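Local coordinates for protein chloromuconate cycloisomerase (Rhodococcus opacus, PDB 4M0X) that belongs to the enolase superfamily, pairing an N-terminal capping domain with a modified TIM barrel that holds a manganese ion, at residues A[33-38]-A[303-308]; A[182-187]-A[191-196]; A[231-236]-A[242-247]; A[280-285]-A[314-319]. All blocks are in the same frame, centred on the assembly; numbering follows the deposited sequence.

Interaction 1: residues A[33-38]-A[303-308]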
loop_
_atom_site.group_PDB
_atom_site.type_symbol
_atom_site.label_atom_id
_atom_site.label_comp_id
_atom_site.label_asym_id
_atom_site.label_seq_id
_atom_site.Cartn_x
_atom_site.Cartn_y
_atom_site.Cartn_z
ATOM N N ILE A 33 -15.872 -34.703 26.614
ATOM C CA ILE A 33 -16.846 -33.871 25.933
ATOM C C ILE A 33 -17.895 -33.448 26.932
ATOM O O ILE A 33 -18.059 -34.087 27.980
ATOM C CB ILE A 33 -17.508 -34.601 24.738
ATOM C CG1 ILE A 33 -18.548 -35.612 25.212
ATOM C CG2 ILE A 33 -16.455 -35.271 23.849
ATOM C CD1 ILE A 33 -19.448 -36.148 24.114
ATOM N N VAL A 34 -18.583 -32.356 26.637
ATOM C CA VAL A 34 -19.816 -32.082 27.319
ATOM C C VAL A 34 -20.883 -32.564 26.347
ATOM O O VAL A 34 -20.906 -32.123 25.192
ATOM C CB VAL A 34 -19.976 -30.570 27.641
ATOM C CG1 VAL A 34 -21.272 -30.304 28.389
ATOM C CG2 VAL A 34 -18.808 -30.065 28.475
ATOM N N LEU A 35 -21.754 -33.476 26.762
ATOM C CA LEU A 35 -22.886 -33.809 25.876
ATOM C C LEU A 35 -24.128 -32.946 26.140
ATOM O O LEU A 35 -24.696 -33.003 27.220
ATOM C CB LEU A 35 -23.246 -35.299 25.903
ATOM C CG LEU A 35 -24.376 -35.482 24.895
ATOM C CD1 LEU A 35 -23.832 -36.037 23.599
ATOM C CD2 LEU A 35 -25.502 -36.342 25.427
ATOM N N VAL A 36 -24.533 -32.133 25.168
ATOM C CA VAL A 36 -25.714 -31.257 25.358
ATOM C C VAL A 36 -26.974 -31.914 24.838
ATOM O O VAL A 36 -26.940 -32.619 23.821
ATOM C CB VAL A 36 -25.548 -29.877 24.742
ATOM C CG1 VAL A 36 -26.897 -29.158 24.640
ATOM C CG2 VAL A 36 -24.588 -29.069 25.588
ATOM N N ARG A 37 -28.071 -31.720 25.571
ATOM C CA ARG A 37 -29.344 -32.311 25.202
ATOM C C ARG A 37 -30.416 -31.301 25.293
ATOM O O ARG A 37 -30.504 -30.546 26.266
ATOM C CB ARG A 37 -29.692 -33.466 26.104
ATOM C CG ARG A 37 -28.856 -34.680 25.787
ATOM C CD ARG A 37 -28.986 -35.629 26.948
ATOM N NE ARG A 37 -30.096 -36.544 26.741
ATOM C CZ ARG A 37 -30.485 -37.432 27.634
ATOM N NH1 ARG A 37 -29.860 -37.485 28.804
ATOM N NH2 ARG A 37 -31.501 -38.229 27.348
ATOM N N VAL A 38 -31.224 -31.271 24.250
ATOM C CA VAL A 38 -32.275 -30.289 24.137
ATOM C C VAL A 38 -33.512 -31.133 23.932
ATOM O O VAL A 38 -33.545 -31.933 23.001
ATOM C CB VAL A 38 -32.029 -29.313 22.952
ATOM C CG1 VAL A 38 -32.975 -28.131 23.035
ATOM C CG2 VAL A 38 -30.609 -28.771 22.969
ATOM N N SER A 303 -15.969 -36.740 19.222
ATOM C CA SER A 303 -16.536 -38.054 19.219
ATOM C C SER A 303 -17.410 -38.163 17.976
ATOM O O SER A 303 -17.390 -37.275 17.116
ATOM C CB SER A 303 -17.400 -38.195 20.441
ATOM O OG SER A 303 -18.514 -37.353 20.267
ATOM N N SER A 304 -18.214 -39.224 17.894
ATOM C CA SER A 304 -19.133 -39.362 16.772
ATOM C C SER A 304 -20.299 -38.383 16.780
ATOM O O SER A 304 -20.880 -38.133 15.723
ATOM C CB SER A 304 -19.621 -40.785 16.640
ATOM O OG SER A 304 -18.565 -41.569 16.110
ATOM N N VAL A 305 -20.624 -37.814 17.945
ATOM C CA VAL A 305 -21.702 -36.822 18.013
ATOM C C VAL A 305 -21.433 -35.568 17.145
ATOM O O VAL A 305 -22.226 -35.268 16.236
ATOM C CB VAL A 305 -22.040 -36.419 19.462
ATOM C CG1 VAL A 305 -23.192 -35.401 19.502
ATOM C CG2 VAL A 305 -22.356 -37.649 20.300
ATOM N N MET A 306 -20.336 -34.849 17.420
ATOM C CA MET A 306 -19.909 -33.688 16.622
ATOM C C MET A 306 -19.334 -34.120 15.254
ATOM O O MET A 306 -19.557 -33.454 14.229
ATOM C CB MET A 306 -18.896 -32.830 17.421
ATOM C CG MET A 306 -18.197 -31.676 16.676
ATOM S SD MET A 306 -19.254 -30.313 16.130
ATOM C CE MET A 306 -19.960 -29.697 17.667
ATOM N N GLY A 307 -18.619 -35.250 15.255
ATOM C CA GLY A 307 -18.070 -35.830 14.036
ATOM C C GLY A 307 -19.115 -36.067 12.965
ATOM O O GLY A 307 -18.905 -35.705 11.796
ATOM N N ALA A 308 -20.238 -36.669 13.355
ATOM C CA ALA A 308 -21.405 -36.807 12.462
ATOM C C ALA A 308 -21.938 -35.477 11.855
ATOM O O ALA A 308 -22.142 -35.417 10.654
ATOM C CB ALA A 308 -22.525 -37.589 13.137
#
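Leu-35 and Val-305 form the apolar half of this contact, their side chains crossing at about a right angle. One methyl of the leucine sits against both branches of the valine: Leu-35 CD1 lies 4.0 Å from Val-305 CG2 and 4.2 Å from Val-305 CG1. The first side-chain bond of Leu-35 is not aimed at the helix, but with CG anti to the backbone N (chi1 -177°) the chain extends far enough for CD1 to arrive there, whereas the valine points toward the strand.

The second pair meets end to end. Ile-33 points toward the helix start and brings CD1 within 4.1 Å of Ser-303 OG, a plain van der Waals approach. That hydroxyl is occupied elsewhere: Ser-303 is the N-cap, and its OG accepts from Val-305 N at 3.2 Å with an N-H...O angle of 143°. It is also hydrogen-bonded to Glu-49 on the adjacent strand 45-51, whose OE1 takes Met-306 N as well. The buried hydroxyl and the first turn of the helix are thus tied together, with Ile-33 CD1 resting against the hydroxyl.

No hydrogen bond crosses between the two segments, and all four touching residues are buried. The geometry is that of a domain interface in the enolase superfamily, where the antiparallel sheet of the N-terminal domain packs on the N-terminal end of a barrel helix.

Interaction 2: residues A[182-187]-A[191-196]; sequences DVLECI and CAVIVD. With MN (manganese (II) ion), chain C.
Leu-184 and Val-193 are brought together by two torsions: Leu-184 holds CG anti to its carbonyl carbon (chi1 -76°), and Val-193 holds CG1 anti to the backbone N (chi1 -174°), which leaves its CG2 branch turned to the leucine. Both belong to a beta-alpha-beta unit of the TIM barrel, made of strand 163-167, helix 173-183 and strand 192-196, and the contact lies where the chain returns from the helix to the second strand.

The two side chains meet at a slant, with Leu-184 CD2 3.9 Å from Val-193 CG2. Ile-187, which points toward the strand, adds its CG2 branch: this methyl is 3.9 Å from Cys-191 CB and lies 4.4 Å from Val-193 CG2, bridging Cys-191, just before the strand, and Val-193 within it, which both point toward the helix side. No hydrogen bond links the segments, and all four residues are buried. Phe-164 and Phe-166 of strand 163-167 extend this apolar layer, touching Cys-191 and Val-193 respectively.

Farther along the strand, Ile-194 packs on Val-220 and Glu-222 of the next strand, and Asp-196 reaches the manganese ion, which Glu-222 and Asp-247 also bind. Asp-196 OD1 accepts from the backbone N of Asn-198 and, at 2.7 Å, from a water that is itself a manganese ligand. Asp-196 OD2 takes weak hydrogen bonds from Lys-165 and Lys-167 and binds the metal directly at 2.1 Å.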
loop_
_atom_site.group_PDB
_atom_site.type_symbol
_atom_site.label_atom_id
_atom_site.label_comp_id
_atom_site.label_asym_id
_atom_site.label_seq_id
_atom_site.Cartn_x
_atom_site.Cartn_y
_atom_site.Cartn_z
ATOM N N ASP A 182 12.239 -38.501 9.621
ATOM C CA ASP A 182 12.443 -39.934 9.783
ATOM C C ASP A 182 11.280 -40.693 9.217
ATOM O O ASP A 182 11.467 -41.554 8.376
ATOM C CB ASP A 182 12.611 -40.310 11.248
ATOM C CG ASP A 182 14.050 -40.386 11.663
ATOM O OD1 ASP A 182 14.890 -39.654 11.079
ATOM O OD2 ASP A 182 14.340 -41.186 12.581
ATOM N N VAL A 183 10.079 -40.353 9.672
ATOM C CA VAL A 183 8.867 -41.064 9.278
ATOM C C VAL A 183 8.538 -40.877 7.805
ATOM O O VAL A 183 8.017 -41.780 7.169
ATOM C CB VAL A 183 7.669 -40.616 10.106
ATOM C CG1 VAL A 183 6.434 -41.377 9.665
ATOM C CG2 VAL A 183 7.943 -40.833 11.587
ATOM N N LEU A 184 8.869 -39.708 7.275
ATOM C CA LEU A 184 8.665 -39.395 5.880
ATOM C C LEU A 184 9.515 -40.257 4.957
ATOM O O LEU A 184 9.297 -40.284 3.735
ATOM C CB LEU A 184 8.995 -37.924 5.632
ATOM C CG LEU A 184 7.996 -36.879 6.080
ATOM C CD1 LEU A 184 8.721 -35.611 6.489
ATOM C CD2 LEU A 184 7.044 -36.624 4.926
ATOM N N GLU A 185 10.499 -40.942 5.524
ATOM C CA GLU A 185 11.350 -41.805 4.716
ATOM C C GLU A 185 10.571 -43.004 4.222
ATOM O O GLU A 185 10.687 -43.367 3.051
ATOM C CB GLU A 185 12.582 -42.244 5.481
ATOM C CG GLU A 185 13.608 -41.139 5.550
ATOM C CD GLU A 185 14.996 -41.644 5.859
ATOM O OE1 GLU A 185 15.123 -42.508 6.765
ATOM O OE2 GLU A 185 15.954 -41.156 5.203
ATOM N N CYS A 186 9.756 -43.578 5.116
ATOM C CA CYS A 186 8.855 -44.696 4.780
ATOM C C CYS A 186 7.418 -44.253 4.350
ATOM O O CYS A 186 6.451 -45.002 4.532
ATOM C CB CYS A 186 8.838 -45.754 5.919
ATOM S SG CYS A 186 10.463 -46.406 6.420
ATOM N N ILE A 187 7.283 -43.047 3.775
ATOM C CA ILE A 187 6.000 -42.568 3.183
ATOM C C ILE A 187 6.203 -42.287 1.706
ATOM O O ILE A 187 7.148 -41.586 1.343
ATOM C CB ILE A 187 5.404 -41.299 3.886
ATOM C CG1 ILE A 187 4.437 -41.681 4.999
ATOM C CG2 ILE A 187 4.615 -40.429 2.920
ATOM C CD1 ILE A 187 4.408 -40.708 6.153
ATOM N N CYS A 191 2.032 -39.057 -1.619
ATOM C CA CYS A 191 1.096 -38.717 -0.521
ATOM C C CYS A 191 0.956 -37.235 -0.132
ATOM O O CYS A 191 1.868 -36.438 -0.346
ATOM C CB CYS A 191 1.499 -39.481 0.726
ATOM S SG CYS A 191 1.172 -41.243 0.582
ATOM N N ALA A 192 -0.171 -36.869 0.476
ATOM C CA ALA A 192 -0.273 -35.552 1.099
ATOM C C ALA A 192 0.283 -35.627 2.530
ATOM O O ALA A 192 -0.027 -36.557 3.301
ATOM C CB ALA A 192 -1.710 -35.048 1.097
ATOM N N VAL A 193 1.126 -34.671 2.893
ATOM C CA VAL A 193 1.524 -34.571 4.288
ATOM C C VAL A 193 1.349 -33.150 4.781
ATOM O O VAL A 193 1.983 -32.237 4.255
ATOM C CB VAL A 193 2.979 -34.962 4.511
ATOM C CG1 VAL A 193 3.279 -34.978 6.007
ATOM C CG2 VAL A 193 3.266 -36.312 3.871
ATOM N N ILE A 194 0.474 -32.966 5.763
ATOM C CA ILE A 194 0.395 -31.724 6.498
ATOM C C ILE A 194 1.311 -31.829 7.706
ATOM O O ILE A 194 1.414 -32.893 8.292
ATOM C CB ILE A 194 -1.018 -31.515 7.052
ATOM C CG1 ILE A 194 -2.010 -31.340 5.919
ATOM C CG2 ILE A 194 -1.063 -30.344 8.041
ATOM C CD1 ILE A 194 -3.411 -31.734 6.318
ATOM N N VAL A 195 1.950 -30.726 8.096
ATOM C CA VAL A 195 2.551 -30.623 9.453
ATOM C C VAL A 195 1.899 -29.503 10.283
ATOM O O VAL A 195 1.691 -28.378 9.787
ATOM C CB VAL A 195 4.089 -30.441 9.416
ATOM C CG1 VAL A 195 4.748 -31.605 8.692
ATOM C CG2 VAL A 195 4.472 -29.137 8.759
ATOM N N ASP A 196 1.564 -29.826 11.531
ATOM C CA ASP A 196 0.846 -28.903 12.424
ATOM C C ASP A 196 1.540 -28.626 13.768
ATOM O O ASP A 196 1.320 -29.347 14.741
ATOM C CB ASP A 196 -0.559 -29.419 12.688
ATOM C CG ASP A 196 -1.434 -28.369 13.316
ATOM O OD1 ASP A 196 -0.899 -27.278 13.570
ATOM O OD2 ASP A 196 -2.636 -28.618 13.554
HETATM MN MN MN C . -4.496 -27.662 13.823
HETATM O O HOH W 1 -3.190 -25.879 14.055
HETATM O O HOH W 2 -4.340 -27.159 16.260
#

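Interaction 3: residues A[231-236]-A[242-247]; sequences DGLARL and IPIMAD. With MN (manganese (II) ion), chain C.
Apolar packing accounts for everything that passes between the helix and the strand here, and Ile-244 is its single partner on the strand side. Its two branches divide the work: Ile-244 CG2 lies 4.2 Å from Leu-233 CD1, and Ile-244 CD1 is 4.4 Å from Leu-236 CD1. The bent chain of the isoleucine (chi2 -62°) turns CD1 to the later leucine while CG2 serves the earlier one. The leucines are three residues apart on helix 230-239, so they present neighbouring positions of one helix face. Leu-236 also packs on Ala-206 and Leu-210 of helix 203-215, extending the layer to the preceding barrel helix.

Metal bonding occupies the far end of the strand segment. Asp-247 binds the manganese ion through OD2 at 2.2 Å; two waters join it on the metal, with Asp-196 and Glu-222 completing the ligands. Asp-247 OD1 forms a salt bridge with Lys-271, and its backbone N donates to Gln-223.

On the helix, Arg-235 NH1 makes a salt bridge with Glu-203 of the same chain.

Since no hydrogen bond joins the two segments, the helix is held to the strand by dispersion and burial of methyl groups. Metal coordination and the Lys-271 salt bridge lie at Asp-247, just past the strand, and the Arg-235 pair lies on the helix, so neither enters the apolar layer.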
loop_
_atom_site.group_PDB
_atom_site.type_symbol
_atom_site.label_atom_id
_atom_site.label_comp_id
_atom_site.label_asym_id
_atom_site.label_seq_id
_atom_site.Cartn_x
_atom_site.Cartn_y
_atom_site.Cartn_z
ATOM N N ASP A 231 1.027 -11.068 9.500
ATOM C CA ASP A 231 2.148 -10.691 8.636
ATOM C C ASP A 231 3.140 -11.835 8.419
ATOM O O ASP A 231 3.632 -12.039 7.307
ATOM C CB ASP A 231 2.867 -9.493 9.211
ATOM C CG ASP A 231 2.011 -8.258 9.182
ATOM O OD1 ASP A 231 0.995 -8.205 8.442
ATOM O OD2 ASP A 231 2.367 -7.322 9.917
ATOM N N GLY A 232 3.418 -12.566 9.497
ATOM C CA GLY A 232 4.433 -13.566 9.462
ATOM C C GLY A 232 3.926 -14.678 8.595
ATOM O O GLY A 232 4.685 -15.279 7.811
ATOM N N LEU A 233 2.627 -14.945 8.736
ATOM C CA LEU A 233 1.972 -15.928 7.897
ATOM C C LEU A 233 2.107 -15.526 6.439
ATOM O O LEU A 233 2.451 -16.353 5.613
ATOM C CB LEU A 233 0.515 -16.005 8.264
ATOM C CG LEU A 233 -0.090 -17.136 9.085
ATOM C CD1 LEU A 233 0.906 -18.180 9.600
ATOM C CD2 LEU A 233 -0.982 -16.506 10.165
ATOM N N ALA A 234 1.859 -14.256 6.142
ATOM C CA ALA A 234 1.974 -13.751 4.787
ATOM C C ALA A 234 3.364 -13.840 4.216
ATOM O O ALA A 234 3.474 -14.141 3.028
ATOM C CB ALA A 234 1.465 -12.324 4.658
ATOM N N ARG A 235 4.400 -13.562 5.012
ATOM C CA ARG A 235 5.777 -13.677 4.537
ATOM C C ARG A 235 6.072 -15.140 4.228
ATOM O O ARG A 235 6.809 -15.418 3.269
ATOM C CB ARG A 235 6.820 -13.217 5.554
ATOM C CG ARG A 235 7.103 -11.733 5.605
ATOM C CD ARG A 235 7.827 -11.387 6.906
ATOM N NE ARG A 235 7.294 -10.172 7.536
ATOM C CZ ARG A 235 6.872 -10.067 8.813
ATOM N NH1 ARG A 235 6.911 -11.119 9.636
ATOM N NH2 ARG A 235 6.402 -8.894 9.284
ATOM N N LEU A 236 5.527 -16.061 5.037
ATOM C CA LEU A 236 5.756 -17.489 4.868
ATOM C C LEU A 236 5.095 -17.976 3.591
ATOM O O LEU A 236 5.706 -18.744 2.802
ATOM C CB LEU A 236 5.195 -18.290 6.033
ATOM C CG LEU A 236 6.085 -18.701 7.191
ATOM C CD1 LEU A 236 5.258 -19.652 8.002
ATOM C CD2 LEU A 236 7.360 -19.415 6.794
ATOM N N ILE A 242 5.240 -24.479 -0.605
ATOM C CA ILE A 242 4.060 -25.251 -0.230
ATOM C C ILE A 242 3.076 -24.309 0.423
ATOM O O ILE A 242 3.474 -23.293 0.971
ATOM C CB ILE A 242 4.389 -26.429 0.736
ATOM C CG1 ILE A 242 5.242 -25.949 1.913
ATOM C CG2 ILE A 242 5.051 -27.590 -0.007
ATOM C CD1 ILE A 242 5.249 -26.911 3.068
ATOM N N PRO A 243 1.781 -24.627 0.352
ATOM C CA PRO A 243 0.807 -23.713 0.964
ATOM C C PRO A 243 0.741 -23.746 2.484
ATOM O O PRO A 243 1.128 -24.725 3.126
ATOM C CB PRO A 243 -0.531 -24.171 0.368
ATOM C CG PRO A 243 -0.309 -25.584 -0.053
ATOM C CD PRO A 243 1.137 -25.660 -0.483
ATOM N N ILE A 244 0.189 -22.674 3.035
ATOM C CA ILE A 244 0.002 -22.469 4.462
ATOM C C ILE A 244 -1.500 -22.488 4.784
ATOM O O ILE A 244 -2.294 -21.743 4.177
ATOM C CB ILE A 244 0.546 -21.070 4.848
ATOM C CG1 ILE A 244 1.997 -20.919 4.432
ATOM C CG2 ILE A 244 0.395 -20.775 6.333
ATOM C CD1 ILE A 244 2.907 -21.910 5.116
ATOM N N MET A 245 -1.878 -23.281 5.779
ATOM C CA MET A 245 -3.250 -23.325 6.245
ATOM C C MET A 245 -3.468 -22.671 7.613
ATOM O O MET A 245 -2.774 -22.963 8.578
ATOM C CB MET A 245 -3.669 -24.766 6.300
ATOM C CG MET A 245 -5.042 -25.051 6.864
ATOM S SD MET A 245 -5.597 -26.620 6.165
ATOM C CE MET A 245 -4.455 -27.820 6.842
ATOM N N ALA A 246 -4.458 -21.795 7.682
ATOM C CA ALA A 246 -4.906 -21.238 8.922
ATOM C C ALA A 246 -5.813 -22.232 9.627
ATOM O O ALA A 246 -6.684 -22.859 9.001
ATOM C CB ALA A 246 -5.654 -19.957 8.649
ATOM N N ASP A 247 -5.605 -22.380 10.930
ATOM C CA ASP A 247 -6.485 -23.160 11.769
ATOM C C ASP A 247 -6.861 -22.227 12.921
ATOM O O ASP A 247 -7.865 -21.506 12.814
ATOM C CB ASP A 247 -5.821 -24.458 12.243
ATOM C CG ASP A 247 -6.664 -25.211 13.289
ATOM O OD1 ASP A 247 -7.835 -24.814 13.515
ATOM O OD2 ASP A 247 -6.157 -26.180 13.902
HETATM MN MN MN C . -4.496 -27.662 13.823
HETATM O O HOH W 2 -4.340 -27.159 16.260
HETATM O O HOH W 1 -3.190 -25.879 14.055
#

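Interaction 4: residues A[280-285]-A[314-319]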
loop_
_atom_site.group_PDB
_atom_site.type_symbol
_atom_site.label_atom_id
_atom_site.label_comp_id
_atom_site.label_asym_id
_atom_site.label_seq_id
_atom_site.Cartn_x
_atom_site.Cartn_y
_atom_site.Cartn_z
ATOM N N ARG A 280 -21.965 -20.615 11.167
ATOM C CA ARG A 280 -20.705 -19.854 11.108
ATOM C C ARG A 280 -19.616 -20.615 10.373
ATOM O O ARG A 280 -18.988 -20.066 9.471
ATOM C CB ARG A 280 -20.217 -19.451 12.498
ATOM C CG ARG A 280 -21.146 -18.509 13.230
ATOM C CD ARG A 280 -21.275 -17.211 12.456
ATOM N NE ARG A 280 -21.874 -16.158 13.266
ATOM C CZ ARG A 280 -22.349 -15.004 12.785
ATOM N NH1 ARG A 280 -22.291 -14.727 11.477
ATOM N NH2 ARG A 280 -22.895 -14.123 13.620
ATOM N N ALA A 281 -19.429 -21.895 10.720
ATOM C CA ALA A 281 -18.505 -22.750 9.957
ATOM C C ALA A 281 -18.767 -22.692 8.444
ATOM O O ALA A 281 -17.808 -22.480 7.701
ATOM C CB ALA A 281 -18.490 -24.181 10.470
ATOM N N ARG A 282 -20.016 -22.851 7.969
ATOM C CA ARG A 282 -20.251 -22.703 6.528
ATOM C C ARG A 282 -19.885 -21.319 6.028
ATOM O O ARG A 282 -19.338 -21.191 4.928
ATOM C CB ARG A 282 -21.674 -23.052 6.062
ATOM C CG ARG A 282 -21.741 -24.270 5.151
ATOM C CD ARG A 282 -22.017 -24.055 3.663
ATOM N NE ARG A 282 -20.927 -23.459 2.880
ATOM C CZ ARG A 282 -20.953 -23.394 1.542
ATOM N NH1 ARG A 282 -21.983 -23.901 0.874
ATOM N NH2 ARG A 282 -19.957 -22.846 0.856
ATOM N N GLU A 283 -20.179 -20.293 6.820
ATOM C CA GLU A 283 -19.931 -18.941 6.371
ATOM C C GLU A 283 -18.441 -18.774 6.126
ATOM O O GLU A 283 -18.053 -18.244 5.098
ATOM C CB GLU A 283 -20.495 -17.889 7.342
ATOM C CG GLU A 283 -22.016 -17.709 7.235
ATOM C CD GLU A 283 -22.610 -16.738 8.279
ATOM O OE1 GLU A 283 -23.821 -16.348 8.171
ATOM O OE2 GLU A 283 -21.853 -16.349 9.211
ATOM N N ILE A 284 -17.608 -19.259 7.047
ATOM C CA ILE A 284 -16.146 -19.248 6.866
ATOM C C ILE A 284 -15.741 -19.960 5.577
ATOM O O ILE A 284 -14.881 -19.492 4.830
ATOM C CB ILE A 284 -15.391 -19.823 8.084
ATOM C CG1 ILE A 284 -15.610 -18.939 9.309
ATOM C CG2 ILE A 284 -13.899 -19.941 7.834
ATOM C CD1 ILE A 284 -15.189 -19.600 10.605
ATOM N N ALA A 285 -16.405 -21.054 5.281
ATOM C CA ALA A 285 -16.077 -21.777 4.085
ATOM C C ALA A 285 -16.567 -20.981 2.874
ATOM O O ALA A 285 -15.914 -20.974 1.819
ATOM C CB ALA A 285 -16.677 -23.182 4.122
ATOM N N TYR A 314 -19.149 -31.060 5.891
ATOM C CA TYR A 314 -18.072 -31.266 4.930
ATOM C C TYR A 314 -18.607 -31.861 3.634
ATOM O O TYR A 314 -18.139 -31.520 2.562
ATOM C CB TYR A 314 -16.969 -32.132 5.524
ATOM C CG TYR A 314 -16.385 -31.657 6.854
ATOM C CD1 TYR A 314 -16.685 -30.394 7.364
ATOM C CD2 TYR A 314 -15.484 -32.460 7.580
ATOM C CE1 TYR A 314 -16.145 -29.953 8.563
ATOM C CE2 TYR A 314 -14.937 -32.015 8.790
ATOM C CZ TYR A 314 -15.280 -30.760 9.275
ATOM O OH TYR A 314 -14.768 -30.269 10.467
ATOM N N GLY A 315 -19.600 -32.734 3.726
ATOM C CA GLY A 315 -20.276 -33.223 2.536
ATOM C C GLY A 315 -21.134 -32.184 1.791
ATOM O O GLY A 315 -21.395 -32.348 0.583
ATOM N N THR A 316 -21.608 -31.140 2.476
ATOM C CA THR A 316 -22.339 -30.111 1.756
ATOM C C THR A 316 -21.380 -29.150 1.081
ATOM O O THR A 316 -21.745 -28.456 0.171
ATOM C CB THR A 316 -23.357 -29.292 2.614
ATOM O OG1 THR A 316 -22.685 -28.330 3.427
ATOM C CG2 THR A 316 -24.246 -30.172 3.483
ATOM N N MET A 317 -20.143 -29.108 1.548
ATOM C CA MET A 317 -19.201 -28.058 1.160
ATOM C C MET A 317 -18.673 -28.215 -0.261
ATOM O O MET A 317 -18.444 -29.342 -0.716
ATOM C CB MET A 317 -18.048 -28.053 2.136
ATOM C CG MET A 317 -18.295 -27.167 3.329
ATOM S SD MET A 317 -17.034 -27.432 4.591
ATOM C CE MET A 317 -15.523 -26.855 3.840
ATOM N N PRO A 318 -18.481 -27.081 -0.967
ATOM C CA PRO A 318 -18.075 -27.178 -2.362
ATOM C C PRO A 318 -16.617 -27.580 -2.499
ATOM O O PRO A 318 -16.203 -28.001 -3.585
ATOM C CB PRO A 318 -18.291 -25.759 -2.892
ATOM C CG PRO A 318 -18.114 -24.877 -1.700
ATOM C CD PRO A 318 -18.659 -25.672 -0.536
ATOM N N ASP A 319 -15.846 -27.463 -1.418
ATOM C CA ASP A 319 -14.401 -27.653 -1.506
ATOM C C ASP A 319 -13.828 -28.276 -0.251
ATOM O O ASP A 319 -14.008 -27.762 0.843
ATOM C CB ASP A 319 -13.695 -26.317 -1.805
ATOM C CG ASP A 319 -12.180 -26.463 -1.956
ATOM O OD1 ASP A 319 -11.449 -26.506 -0.947
ATOM O OD2 ASP A 319 -11.697 -26.536 -3.103
HETATM O O HOH W 3 -23.505 -26.125 0.940
#
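Ala-285 and Met-317 mark the closest backbone approach, 7.6 Å between their CA atoms, and Met-317 is also where the chain leaves helical angles (psi 143°) after helix 304-316. Between these two the methyls touch, Ala-285 CB lying 3.9 Å from Met-317 CE, which a bend at chi3 of the methionine turns to the alanine.

Arg-282 and Pro-318 approach from opposite directions. The arginine chain bends at chi2 and chi3 so that Pro-318 CD sits over one face of its guanidinium: Pro-318 CD is 3.4 Å from Arg-282 NH2 and 3.8 Å from Arg-282 CZ. A water extends this pairing, donating to Thr-316 O at 3.0 Å and accepting a weak bond from Arg-282 NH1. Thr-316 O also receives Arg-131 NE, so this carbonyl just before the helix exit has two donors.

On the helix 278-291 side, Arg-280 NH1 makes a salt bridge to Glu-283 OE2 (2.8 Å), in the guanidinium plane, and Arg-280 NH2 pairs with Glu-289 of a neighbouring subunit. Beneath, Ile-270 and Cys-295 on strands 267-270 and 294-297 touch both Ala-285 and Met-317, as expected where successive outer helices of a TIM barrel pack over its strands.

How the interactions relate
Interaction 1 spans the two domains, joining strand 27-40 of the N-terminal sheet to helix 304-316; the chain between its segments contains interactions 2 and 3 whole. Interaction 4 starts before and ends after the second segment of interaction 1, and both use helix 304-316, with centres 19 Å apart. Interactions 2 and 3 follow in series on strands 192-196 and 244-246 of the barrel sheet, their centres 19 Å apart and about 31 to 32 Å from interaction 1, across the chain's centre from it. They converge at the manganese ion, where Asp-196 OD2 and Asp-247 OD2 are 4.3 Å apart. The strands packed by interactions 2 and 3 thus each lead, at or just past their ends, to a ligand of the same metal ion.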